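Local coordinates for protein papain-like cysteine protease (Porcine reproductive and respiratory syndrome virus, PDB 3MTV) that acts as nsp1beta, a papain-like cysteine protease and metal-dependent nuclease that probably blocks host mRNA export and interferon signalling, at residues M12-G16 with G17-W21; P33-K36 with E37-L40; G78-P81 with A82-P86; Q127-L130 with Q131-G134. All coordinates share one frame; numbering follows the deposited sequence.

Contact 1. Residues M12-G16 with G17-W21; sequences MYVAG and GKVSW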
loop_
_atom_site.group_PDB
_atom_site.type_symbol
_atom_site.label_atom_id
_atom_site.label_comp_id
_atom_site.label_asym_id
_atom_site.label_seq_id
_atom_site.Cartn_x
_atom_site.Cartn_y
_atom_site.Cartn_z
ATOM N N MET A 12 -1.302 -0.640 -7.547
ATOM C CA MET A 12 -0.426 -1.743 -7.287
ATOM C C MET A 12 0.935 -1.265 -7.169
ATOM O O MET A 12 1.283 -0.397 -7.930
ATOM C CB MET A 12 -0.437 -2.667 -8.488
ATOM C CG MET A 12 0.798 -3.503 -8.564
ATOM S SD MET A 12 0.795 -4.825 -9.805
ATOM C CE MET A 12 0.954 -3.989 -11.362
ATOM N N TYR A 13 1.716 -1.795 -6.230
ATOM C CA TYR A 13 3.009 -1.218 -6.005
ATOM C C TYR A 13 3.945 -2.229 -6.525
ATOM O O TYR A 13 3.649 -3.394 -6.391
ATOM C CB TYR A 13 3.339 -1.071 -4.538
ATOM C CG TYR A 13 2.433 -0.265 -3.620
ATOM C CD1 TYR A 13 1.164 0.100 -3.980
ATOM C CD2 TYR A 13 2.872 0.103 -2.338
ATOM C CE1 TYR A 13 0.325 0.809 -3.070
ATOM C CE2 TYR A 13 2.035 0.836 -1.435
ATOM C CZ TYR A 13 0.779 1.177 -1.813
ATOM O OH TYR A 13 -0.019 1.875 -0.976
ATOM N N VAL A 14 5.104 -1.789 -7.046
ATOM C CA VAL A 14 6.138 -2.654 -7.619
ATOM C C VAL A 14 7.588 -2.265 -7.418
ATOM O O VAL A 14 7.904 -1.077 -7.585
ATOM C CB VAL A 14 6.082 -2.491 -9.047
ATOM C CG1 VAL A 14 7.031 -3.433 -9.630
ATOM C CG2 VAL A 14 4.650 -2.707 -9.605
ATOM N N ALA A 15 8.478 -3.236 -7.179
ATOM C CA ALA A 15 9.801 -2.962 -6.617
ATOM C C ALA A 15 10.491 -4.271 -6.351
ATOM O O ALA A 15 10.019 -5.021 -5.540
ATOM C CB ALA A 15 9.620 -2.224 -5.296
ATOM N N GLY A 16 11.609 -4.581 -6.986
ATOM C CA GLY A 16 12.113 -5.964 -6.917
ATOM C C GLY A 16 11.343 -6.701 -8.028
ATOM O O GLY A 16 10.797 -6.134 -9.042
ATOM N N GLY A 17 11.235 -7.995 -7.870
ATOM C CA GLY A 17 10.310 -8.683 -8.762
ATOM C C GLY A 17 9.035 -8.870 -7.971
ATOM O O GLY A 17 8.109 -9.690 -8.337
ATOM N N LYS A 18 9.030 -8.086 -6.870
ATOM C CA LYS A 18 8.017 -8.090 -5.809
ATOM C C LYS A 18 6.935 -7.010 -6.011
ATOM O O LYS A 18 7.199 -5.931 -6.470
ATOM C CB LYS A 18 8.693 -7.990 -4.423
ATOM C CG LYS A 18 9.557 -9.208 -3.983
ATOM C CD LYS A 18 10.200 -9.096 -2.567
ATOM C CE LYS A 18 11.126 -10.338 -2.239
ATOM N NZ LYS A 18 11.177 -10.813 -0.780
ATOM N N VAL A 19 5.719 -7.301 -5.583
ATOM C CA VAL A 19 4.528 -6.575 -5.991
ATOM C C VAL A 19 3.358 -6.640 -4.934
ATOM O O VAL A 19 3.289 -7.570 -4.126
ATOM C CB VAL A 19 4.187 -7.225 -7.233
ATOM C CG1 VAL A 19 2.716 -7.310 -7.450
ATOM C CG2 VAL A 19 5.001 -6.570 -8.336
ATOM N N SER A 20 2.497 -5.623 -4.853
ATOM C CA SER A 20 1.509 -5.551 -3.795
ATOM C C SER A 20 0.279 -4.881 -4.345
ATOM O O SER A 20 0.355 -4.109 -5.228
ATOM C CB SER A 20 2.022 -4.707 -2.617
ATOM O OG SER A 20 0.941 -3.961 -1.996
ATOM N N TRP A 21 -0.885 -5.080 -3.797
ATOM C CA TRP A 21 -1.859 -4.107 -4.222
ATOM C C TRP A 21 -2.568 -3.501 -3.032
ATOM O O TRP A 21 -2.471 -4.026 -1.993
ATOM C CB TRP A 21 -2.879 -4.757 -5.120
ATOM C CG TRP A 21 -3.859 -5.746 -4.452
ATOM C CD1 TRP A 21 -3.597 -7.060 -4.138
ATOM C CD2 TRP A 21 -5.216 -5.520 -4.042
ATOM N NE1 TRP A 21 -4.711 -7.670 -3.572
ATOM C CE2 TRP A 21 -5.723 -6.766 -3.528
ATOM C CE3 TRP A 21 -6.055 -4.414 -4.062
ATOM C CZ2 TRP A 21 -7.006 -6.930 -3.018
ATOM C CZ3 TRP A 21 -7.403 -4.573 -3.591
ATOM C CH2 TRP A 21 -7.836 -5.827 -3.052
#
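Tyr13 and Ser20 face each other as an antiparallel hydrogen-bonded pair, and each satisfies the other's backbone on both counts. Tyr13 N donates to Ser20 O at 2.9 Å with an N-H...O angle of 158°, and Ser20 N returns a bond of 2.9 Å to Tyr13 O. Nearer the turn, Ala15 N reaches Lys18 O at 3.1 Å, while the reverse bond from Lys18 N to Ala15 O is weak. The intervening residues turn their backbone polar groups outward to neighbouring parts of the chain: Met12 pairs with Tyr4, Val14 with Asp2, just ahead of strand 3-7, and Val19 with Val55. Two acceptors also take softer CH donors, for Val19 CA lies 3.3 Å from Tyr13 O and Met12 CA 3.2 Å from Ser20 O. This is a tight beta hairpin, reversed at Gly16 and Gly17, within a four-stranded antiparallel sheet.

Its two faces differ in chemistry. On one, the isopropyl groups of Val14 and Val19 lie side by side, CG1 to CG2. Met12 CG stands anti to the backbone N (chi1 157°), an extension that carries SD obliquely across to Val19 CG1, 3.9 Å away. Leu45 of helix 39-48 covers Met12, Val19 and Trp21 on this side. On the other face, Ser20 OG sits over a face of the Tyr13 ring, 4.3 Å from CG, and makes a weak bond to Trp21 O. The Tyr13 hydroxyl bonds to His52 of the second subunit, whose own Tyr13 meets this ring. One sheet thus serves an apolar core with one face and a subunit interface with the other.

Contact 2. Residues P33-K36 with E37-L40; sequences PVPK and ELKL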
loop_
_atom_site.group_PDB
_atom_site.type_symbol
_atom_site.label_atom_id
_atom_site.label_comp_id
_atom_site.label_asym_id
_atom_site.label_seq_id
_atom_site.Cartn_x
_atom_site.Cartn_y
_atom_site.Cartn_z
ATOM N N PRO A 33 -1.560 4.665 -15.429
ATOM C CA PRO A 33 -2.023 3.312 -15.345
ATOM C C PRO A 33 -0.949 2.391 -15.712
ATOM O O PRO A 33 0.175 2.787 -15.996
ATOM C CB PRO A 33 -3.133 3.251 -16.364
ATOM C CG PRO A 33 -3.577 4.576 -16.505
ATOM C CD PRO A 33 -2.346 5.395 -16.408
ATOM N N VAL A 34 -1.341 1.135 -15.639
ATOM C CA VAL A 34 -0.427 0.070 -15.711
ATOM C C VAL A 34 -0.053 -0.099 -17.143
ATOM O O VAL A 34 -0.924 -0.173 -18.009
ATOM C CB VAL A 34 -1.078 -1.295 -15.344
ATOM C CG1 VAL A 34 -0.414 -1.831 -14.199
ATOM C CG2 VAL A 34 -2.687 -1.328 -15.297
ATOM N N PRO A 35 1.245 -0.166 -17.359
ATOM C CA PRO A 35 2.137 -0.346 -18.475
ATOM C C PRO A 35 1.777 -1.535 -19.260
ATOM O O PRO A 35 2.635 -1.864 -20.086
ATOM C CB PRO A 35 3.484 -0.601 -17.805
ATOM C CG PRO A 35 3.438 0.234 -16.641
ATOM C CD PRO A 35 1.955 0.423 -16.223
ATOM N N LYS A 36 0.624 -2.176 -19.051
ATOM C CA LYS A 36 0.187 -3.209 -20.053
ATOM C C LYS A 36 1.154 -4.439 -20.251
ATOM O O LYS A 36 0.701 -5.548 -20.278
ATOM C CB LYS A 36 -0.131 -2.520 -21.366
ATOM C CG LYS A 36 -0.704 -3.399 -22.500
ATOM C CD LYS A 36 0.191 -3.525 -23.843
ATOM C CE LYS A 36 0.590 -2.173 -24.614
ATOM N NZ LYS A 36 0.038 -1.908 -26.036
ATOM N N GLU A 37 2.451 -4.207 -20.299
ATOM C CA GLU A 37 3.499 -5.137 -19.909
ATOM C C GLU A 37 3.316 -5.703 -18.512
ATOM O O GLU A 37 4.178 -6.449 -17.950
ATOM C CB GLU A 37 4.848 -4.377 -19.812
ATOM C CG GLU A 37 5.096 -3.198 -20.754
ATOM C CD GLU A 37 6.419 -3.394 -21.579
ATOM O OE1 GLU A 37 7.432 -3.715 -20.891
ATOM O OE2 GLU A 37 6.457 -3.272 -22.876
ATOM N N LEU A 38 2.279 -5.233 -17.867
ATOM C CA LEU A 38 2.039 -5.636 -16.504
ATOM C C LEU A 38 0.569 -5.777 -16.233
ATOM O O LEU A 38 0.215 -6.194 -15.172
ATOM C CB LEU A 38 2.584 -4.614 -15.540
ATOM C CG LEU A 38 4.118 -4.577 -15.354
ATOM C CD1 LEU A 38 4.631 -3.344 -14.571
ATOM C CD2 LEU A 38 4.747 -5.778 -14.666
ATOM N N LYS A 39 -0.301 -5.453 -17.168
ATOM C CA LYS A 39 -1.697 -5.613 -16.921
ATOM C C LYS A 39 -1.982 -7.027 -16.446
ATOM O O LYS A 39 -3.016 -7.311 -15.797
ATOM C CB LYS A 39 -2.517 -5.227 -18.166
ATOM C CG LYS A 39 -4.063 -4.946 -17.884
ATOM C CD LYS A 39 -4.887 -4.297 -19.141
ATOM C CE LYS A 39 -4.168 -3.134 -20.031
ATOM N NZ LYS A 39 -4.277 -1.634 -19.658
ATOM N N LEU A 40 -1.033 -7.904 -16.739
ATOM C CA LEU A 40 -1.273 -9.291 -16.521
ATOM C C LEU A 40 -1.194 -9.524 -15.070
ATOM O O LEU A 40 -2.190 -9.676 -14.387
ATOM C CB LEU A 40 -0.182 -10.115 -17.169
ATOM C CG LEU A 40 -0.858 -11.517 -17.249
ATOM C CD1 LEU A 40 -2.390 -11.530 -17.878
ATOM C CD2 LEU A 40 0.113 -12.599 -17.808
#
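Val34 leads off the contact by setting its CG1 methyl 4.3 Å from Leu38 CB, a loose apolar touch across the bend of the chain. Its carbonyl is also engaged: Val34 O takes a weak bond from Lys36 N, and the ammonium nitrogen NZ of Lys39 comes to 4.0 Å from it, near but not bonded. Pro35 follows, its CB set toward the second segment; ring atom CG meets the end of Leu38, 4.3 Å from CD1, so that Leu38 is met by Val34 at its root and by Pro35 at its tip. The carbonyl of Pro35 is modelled implausibly close to Glu37, which leaves any bond there doubtful.

Lys36 adopts a positive phi of 61°, and here the chain changes course. Its carbonyl O receives Lys39 N at 3.3 Å, a weak bond, although the N-H...O angle of 148° is reasonable. The aliphatic parts of the two lysines also approach one another, Lys36 CG lying 4.3 Å from Lys39 CE. Lys39 starts out with CG anti to its main-chain nitrogen (chi1 -163°), then bends at chi3 and chi4, which carries NZ back along the loop toward Val34.

Leu38 holds the N-cap position, and the turn is the lead-in to helix 39-48, in which Lys39 O already bonds to Asn43 ND2. Strand 3-7 packs against the loop, Tyr4 on Val34 and Pro35, and Ile6 on Val34.

Contact 3. Residues G78-P81 with A82-P86; sequences GCLP and ADTVP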
loop_
_atom_site.group_PDB
_atom_site.type_symbol
_atom_site.label_atom_id
_atom_site.label_comp_id
_atom_site.label_asym_id
_atom_site.label_seq_id
_atom_site.Cartn_x
_atom_site.Cartn_y
_atom_site.Cartn_z
ATOM N N GLY A 78 -10.546 -18.131 -8.783
ATOM C CA GLY A 78 -9.294 -17.364 -8.906
ATOM C C GLY A 78 -8.532 -17.876 -10.105
ATOM O O GLY A 78 -9.135 -17.999 -11.172
ATOM N N CYS A 79 -7.242 -18.193 -9.933
ATOM C CA CYS A 79 -6.366 -18.676 -11.029
ATOM C C CYS A 79 -5.173 -19.278 -10.373
ATOM O O CYS A 79 -3.988 -19.359 -10.834
ATOM C CB CYS A 79 -5.910 -17.605 -12.034
ATOM S SG CYS A 79 -5.715 -15.814 -11.664
ATOM N N LEU A 80 -5.488 -19.722 -9.214
ATOM C CA LEU A 80 -4.457 -20.434 -8.614
ATOM C C LEU A 80 -4.845 -21.888 -8.622
ATOM O O LEU A 80 -6.022 -22.272 -8.310
ATOM C CB LEU A 80 -4.243 -19.868 -7.247
ATOM C CG LEU A 80 -3.086 -18.913 -7.281
ATOM C CD1 LEU A 80 -3.525 -17.826 -6.413
ATOM C CD2 LEU A 80 -1.742 -19.581 -6.808
ATOM N N PRO A 81 -3.844 -22.677 -9.000
ATOM C CA PRO A 81 -3.831 -24.109 -8.782
ATOM C C PRO A 81 -4.129 -24.299 -7.294
ATOM O O PRO A 81 -3.248 -23.979 -6.435
ATOM C CB PRO A 81 -2.344 -24.514 -9.005
ATOM C CG PRO A 81 -1.567 -23.256 -9.013
ATOM C CD PRO A 81 -2.517 -22.082 -8.811
ATOM N N ALA A 82 -5.303 -24.843 -6.966
ATOM C CA ALA A 82 -5.428 -25.331 -5.569
ATOM C C ALA A 82 -4.328 -26.263 -4.982
ATOM O O ALA A 82 -4.032 -26.083 -3.822
ATOM C CB ALA A 82 -6.711 -25.806 -5.304
ATOM N N ASP A 83 -3.648 -27.178 -5.707
ATOM C CA ASP A 83 -2.410 -27.745 -5.082
ATOM C C ASP A 83 -1.657 -26.711 -4.165
ATOM O O ASP A 83 -0.798 -27.098 -3.362
ATOM C CB ASP A 83 -1.329 -28.228 -6.105
ATOM C CG ASP A 83 -1.910 -28.824 -7.373
ATOM O OD1 ASP A 83 -2.471 -29.970 -7.235
ATOM O OD2 ASP A 83 -1.753 -28.170 -8.483
ATOM N N THR A 84 -1.860 -25.398 -4.371
ATOM C CA THR A 84 -0.779 -24.377 -4.020
ATOM C C THR A 84 -1.046 -23.308 -2.895
ATOM O O THR A 84 -0.177 -22.622 -2.426
ATOM C CB THR A 84 -0.264 -23.692 -5.326
ATOM O OG1 THR A 84 -1.255 -22.797 -5.817
ATOM C CG2 THR A 84 -0.079 -24.733 -6.478
ATOM N N VAL A 85 -2.283 -23.255 -2.467
ATOM C CA VAL A 85 -2.808 -22.500 -1.382
ATOM C C VAL A 85 -3.354 -23.463 -0.340
ATOM O O VAL A 85 -3.664 -24.654 -0.680
ATOM C CB VAL A 85 -3.956 -21.817 -2.019
ATOM C CG1 VAL A 85 -5.254 -21.870 -1.195
ATOM C CG2 VAL A 85 -3.526 -20.495 -2.403
ATOM N N PRO A 86 -3.502 -22.978 0.923
ATOM C CA PRO A 86 -4.003 -23.937 1.942
ATOM C C PRO A 86 -5.473 -24.316 1.772
ATOM O O PRO A 86 -6.235 -23.605 1.086
ATOM C CB PRO A 86 -3.668 -23.283 3.300
ATOM C CG PRO A 86 -2.625 -22.327 3.011
ATOM C CD PRO A 86 -2.891 -21.796 1.548
#
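From Pro81 to Thr84 the chain winds into a short 3-10 turn covering residues 82-84. Pro81 itself is extended in psi, at 111°, whereas Ala82 and Asp83 fold into helical values. The turn is closed by Thr84 N, which donates to Pro81 O at 2.9 Å, the three-residue spacing that defines this helix type; the position of that nitrogen is itself less sure.

Thr84 supplies a second donor from its side chain. A chi1 of 73° places OG1 between the main-chain nitrogen and carbonyl carbon and directs the hydroxyl to Pro81 O, much as threonine hydroxyls in helices often bond to a carbonyl three or four residues back. The modelled length is too short to be taken literally. The same side chain stands at about a right angle to the proline ring. Leu80, just before the proline, brings its CD2 methyl to 3.4 Å from Thr84 OG1, while Asp83 OD2 lies 3.7 Å from Pro81 CB.

Leu80 is also packed on Phe60 and on Val69 of strand 68-69, and Val85 brings its side chain to about 8 Å from that of His159, a likely catalytic residue of the papain-like protease. If both bonds are real, amide and hydroxyl of Thr84 share the Pro81 carbonyl as a single acceptor, which would limit the threonine's rotation about chi1; the short modelled length leaves the detail doubtful.

Contact 4. Residues Q127-L130 with Q131-G134; sequences QRRL and QVNG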
loop_
_atom_site.group_PDB
_atom_site.type_symbol
_atom_site.label_atom_id
_atom_site.label_comp_id
_atom_site.label_asym_id
_atom_site.label_seq_id
_atom_site.Cartn_x
_atom_site.Cartn_y
_atom_site.Cartn_z
ATOM N N GLN A 127 -8.158 -22.139 20.081
ATOM C CA GLN A 127 -7.619 -22.260 21.403
ATOM C C GLN A 127 -8.652 -22.895 22.290
ATOM O O GLN A 127 -8.403 -23.743 23.140
ATOM C CB GLN A 127 -7.405 -20.905 21.875
ATOM C CG GLN A 127 -7.062 -20.980 23.277
ATOM C CD GLN A 127 -5.730 -20.395 23.460
ATOM O OE1 GLN A 127 -5.498 -19.241 23.048
ATOM N NE2 GLN A 127 -4.796 -21.190 23.990
ATOM N N ARG A 128 -9.858 -22.478 22.053
ATOM C CA ARG A 128 -10.881 -22.756 22.972
ATOM C C ARG A 128 -11.270 -24.224 22.704
ATOM O O ARG A 128 -11.463 -25.032 23.668
ATOM C CB ARG A 128 -11.957 -21.669 22.831
ATOM C CG ARG A 128 -13.221 -21.958 23.456
ATOM C CD ARG A 128 -14.396 -21.210 22.819
ATOM N NE ARG A 128 -13.916 -19.876 22.667
ATOM C CZ ARG A 128 -14.092 -19.108 21.605
ATOM N NH1 ARG A 128 -14.782 -19.552 20.532
ATOM N NH2 ARG A 128 -13.549 -17.875 21.667
ATOM N N ARG A 129 -11.255 -24.650 21.439
ATOM C CA ARG A 129 -11.578 -26.083 21.197
ATOM C C ARG A 129 -10.364 -26.576 21.737
ATOM O O ARG A 129 -9.557 -25.759 22.088
ATOM C CB ARG A 129 -11.676 -26.373 19.708
ATOM C CG ARG A 129 -13.012 -25.847 19.244
ATOM C CD ARG A 129 -13.943 -26.796 19.872
ATOM N NE ARG A 129 -14.843 -26.316 20.882
ATOM C CZ ARG A 129 -15.771 -27.138 21.327
ATOM N NH1 ARG A 129 -15.824 -28.419 20.765
ATOM N NH2 ARG A 129 -16.634 -26.684 22.285
ATOM N N LEU A 130 -10.090 -27.833 21.835
ATOM C CA LEU A 130 -8.723 -28.020 22.319
ATOM C C LEU A 130 -8.466 -27.780 23.813
ATOM O O LEU A 130 -8.242 -28.774 24.573
ATOM C CB LEU A 130 -7.710 -27.167 21.527
ATOM C CG LEU A 130 -6.209 -27.424 21.844
ATOM C CD1 LEU A 130 -5.043 -26.858 20.980
ATOM C CD2 LEU A 130 -6.000 -26.945 23.234
ATOM N N GLN A 131 -8.389 -26.516 24.258
ATOM C CA GLN A 131 -8.508 -26.304 25.739
ATOM C C GLN A 131 -9.371 -27.413 26.402
ATOM O O GLN A 131 -8.882 -28.196 27.236
ATOM C CB GLN A 131 -9.254 -25.058 25.966
ATOM C CG GLN A 131 -9.416 -24.767 27.401
ATOM C CD GLN A 131 -9.133 -23.282 27.644
ATOM O OE1 GLN A 131 -8.556 -22.935 28.676
ATOM N NE2 GLN A 131 -9.516 -22.383 26.667
ATOM N N VAL A 132 -10.611 -27.470 25.889
ATOM C CA VAL A 132 -11.678 -28.369 26.198
ATOM C C VAL A 132 -11.485 -29.754 25.837
ATOM O O VAL A 132 -12.283 -30.597 26.251
ATOM C CB VAL A 132 -12.934 -28.144 25.261
ATOM C CG1 VAL A 132 -14.019 -28.981 25.723
ATOM C CG2 VAL A 132 -13.538 -26.911 25.520
ATOM N N ASN A 133 -10.547 -29.998 24.955
ATOM C CA ASN A 133 -10.264 -31.373 24.648
ATOM C C ASN A 133 -9.129 -31.971 25.462
ATOM O O ASN A 133 -8.684 -33.135 25.192
ATOM C CB ASN A 133 -10.130 -31.556 23.152
ATOM C CG ASN A 133 -11.474 -31.787 22.520
ATOM O OD1 ASN A 133 -11.899 -30.926 21.830
ATOM N ND2 ASN A 133 -12.186 -32.924 22.815
ATOM N N GLY A 134 -8.723 -31.175 26.474
ATOM C CA GLY A 134 -7.678 -31.490 27.436
ATOM C C GLY A 134 -6.363 -31.202 26.780
ATOM O O GLY A 134 -5.316 -31.537 27.261
#
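Gln127 and Gln131 are joined one helical turn apart by a backbone bond, Gln131 N to Gln127 O, of 3.0 Å. The next step is already failing: Val132 N points almost straight at Arg128 O (174°), yet at 3.4 Å the bond is weak. Asn133 N then switches to the three-residue spacing and donates to Leu130 O, approaching from above the carbonyl plane, 67° out of it.

These changes belong to a Schellman motif that ends helix 124-131. Gly134, with a positive phi, is its C-prime residue; Gly134 N bonds to Gln131 O at 3.1 Å, closing a type I beta turn, and the next residue, the first of strand 135-139, turns its N back to Leu130 O.

Among the van der Waals contacts, Val132 CG2 lies 3.4 Å from Arg128 O, and it also meets the Arg129 guanidinium obliquely, 4.5 Å from NH2. That guanidinium is held elsewhere, by a salt bridge from NH1 to Glu106 of helix 100-112. Gln131 extends from the backbone with CG anti to N (chi1 180°), and the bend at chi2 brings NE2 back along the preceding turn, 4.4 Å from Gln127 CG; the amide of Gln127 itself donates through NE2 to Phe194 O.

How the contacts relate
The four contacts follow one another along the chain without overlap, each a local structure: a hairpin, a helix lead-in, a 3-10 turn and a helix end. Contacts 1 and 2 are neighbours, their centres 12 Å apart, and they touch where Met12 CE meets Val34 CG1 at 3.8 Å; the hairpin, strand 3-7 and helix 39-48 thereby form one N-terminal unit, which also faces the second subunit. Contact 4 lies across the chain's centre, about 40 Å from contact 1 and 49 Å from contact 2, centre to centre. Contact 3 comes between, 20 Å from the first and 30 Å from the last. Contacts 3 and 4 both lie in the papain-like protease part of the chain, with contact 3 the one near the likely active site.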